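Local coordinates for transcriptional activator PlcR protein (Bacillus thuringiensis, PDB 3U3W), which activates transcription of virulence genes in response to the quorum-sensing peptide PapR, binding DNA through a helix-turn-helix domain, at a contact of chain A with DNA. Residues are numbered along the deposited sequence; one frame, centred on the assembly and turned at random.

A contact of chain A with DNA. Residues 14, 20-21, 31. With nucleotides of chain B.
Backbone N of Gln21 donates a hydrogen bond to OP2 of the DT2 phosphate, 3.1 Å long and nearly straight at 161°. Because Gln21 is the first residue of helix 21-25, the phosphate meets the amino end of that helix, whose dipole would probably favour an anion. The other non-bridging oxygen, DT2 OP1, is gripped by the guanidinium of Arg14 in a charge-assisted hydrogen bond from Arg14 NH2 (3.3 Å). That oxygen lies 27° out of the guanidinium plane. CG of Gln21 rests 3.7 Å over one guanidinium face, toward its rim, and may help to hold the arginine in place. Thr20 flanks the same phosphate with carbon: Thr20 CB is 3.5 Å from DT2 OP2, while CG2 points toward the DA1 sugar.

The Gln21 side chain, extended beyond CG, carries its amide alongside the DT2 deoxyribose, with CD 3.8 Å from C3'. These contacts are to phosphate and sugar, and so probably add affinity more than base specificity. Gln31, at the start of helix 31-38, the recognition helix of this fold, instead reaches the major-groove side of paired DT2. Its CG sits between the backbone N and the carbonyl carbon (chi1 83°), and the chain turns again at chi2. The amide thereby lies over the thymine face at the C5/C7 end, tilted and not parallel to the base, a van der Waals contact that may contribute to sequence preference, with Gln31 CD 3.6 Å from the methyl carbon DT2 C7.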
# COMPACT_ATOMS: atom_id res chain seq x y z
N ARG A 14 -3.19 -21.70 -13.09
CA ARG A 14 -4.40 -22.20 -13.75
C ARG A 14 -4.85 -23.51 -13.12
O ARG A 14 -6.04 -23.68 -12.83
CB ARG A 14 -4.18 -22.41 -15.25
CG ARG A 14 -5.33 -23.17 -15.91
CD ARG A 14 -5.15 -23.34 -17.41
NE ARG A 14 -4.01 -24.18 -17.74
CZ ARG A 14 -3.99 -25.51 -17.64
NH1 ARG A 14 -2.90 -26.19 -17.97
NH2 ARG A 14 -5.07 -26.15 -17.20
N THR A 20 -9.14 -25.41 -17.17
CA THR A 20 -8.41 -26.04 -18.26
C THR A 20 -7.99 -24.95 -19.25
O THR A 20 -8.49 -23.83 -19.19
CB THR A 20 -9.23 -27.13 -19.00
OG1 THR A 20 -10.38 -26.54 -19.64
CG2 THR A 20 -9.68 -28.23 -18.04
N GLN A 21 -7.08 -25.30 -20.16
CA GLN A 21 -6.63 -24.35 -21.17
C GLN A 21 -7.81 -23.79 -21.95
O GLN A 21 -7.84 -22.59 -22.26
CB GLN A 21 -5.62 -25.01 -22.12
CG GLN A 21 -4.39 -25.56 -21.43
CD GLN A 21 -3.35 -26.08 -22.41
OE1 GLN A 21 -3.63 -26.30 -23.60
NE2 GLN A 21 -2.13 -26.28 -21.92
N GLN A 31 -7.36 -22.00 -27.39
CA GLN A 31 -6.78 -22.86 -26.37
C GLN A 31 -5.31 -23.24 -26.69
O GLN A 31 -4.51 -23.43 -25.79
CB GLN A 31 -7.65 -24.11 -26.13
CG GLN A 31 -7.42 -25.25 -27.11
CD GLN A 31 -6.33 -26.20 -26.66
OE1 GLN A 31 -6.13 -26.43 -25.47
NE2 GLN A 31 -5.61 -26.76 -27.63
P DA B 1 -11.35 -30.39 -22.25
OP1 DA B 1 -11.86 -31.69 -22.75
OP2 DA B 1 -10.60 -29.48 -23.15
O5' DA B 1 -10.49 -30.62 -20.92
C5' DA B 1 -10.09 -31.93 -20.51
C4' DA B 1 -8.57 -32.02 -20.40
O4' DA B 1 -8.04 -32.96 -21.38
C3' DA B 1 -7.82 -30.72 -20.65
O3' DA B 1 -6.57 -30.72 -19.93
C2' DA B 1 -7.61 -30.78 -22.16
C1' DA B 1 -7.38 -32.26 -22.42
N9 DA B 1 -7.91 -32.70 -23.72
C8 DA B 1 -9.17 -32.46 -24.20
N7 DA B 1 -9.38 -32.95 -25.40
C5 DA B 1 -8.17 -33.55 -25.73
C6 DA B 1 -7.73 -34.25 -26.88
N6 DA B 1 -8.51 -34.47 -27.95
N1 DA B 1 -6.47 -34.72 -26.89
C2 DA B 1 -5.69 -34.49 -25.82
N3 DA B 1 -5.98 -33.85 -24.69
C4 DA B 1 -7.25 -33.40 -24.70
P DT B 2 -5.68 -29.39 -19.86
OP1 DT B 2 -5.31 -29.16 -18.44
OP2 DT B 2 -6.37 -28.33 -20.64
O5' DT B 2 -4.35 -29.78 -20.63
C5' DT B 2 -4.48 -30.26 -21.94
C4' DT B 2 -3.13 -30.75 -22.39
O4' DT B 2 -3.35 -31.53 -23.58
C3' DT B 2 -2.20 -29.63 -22.82
O3' DT B 2 -0.88 -30.17 -22.83
C2' DT B 2 -2.76 -29.34 -24.21
C1' DT B 2 -3.11 -30.74 -24.71
N1 DT B 2 -4.31 -30.79 -25.61
C2 DT B 2 -4.25 -31.54 -26.77
O2 DT B 2 -3.26 -32.17 -27.11
N3 DT B 2 -5.38 -31.52 -27.54
C4 DT B 2 -6.55 -30.84 -27.27
O4 DT B 2 -7.52 -30.88 -28.02
C5 DT B 2 -6.56 -30.08 -26.05
C7 DT B 2 -7.80 -29.31 -25.67
C6 DT B 2 -5.46 -30.09 -25.28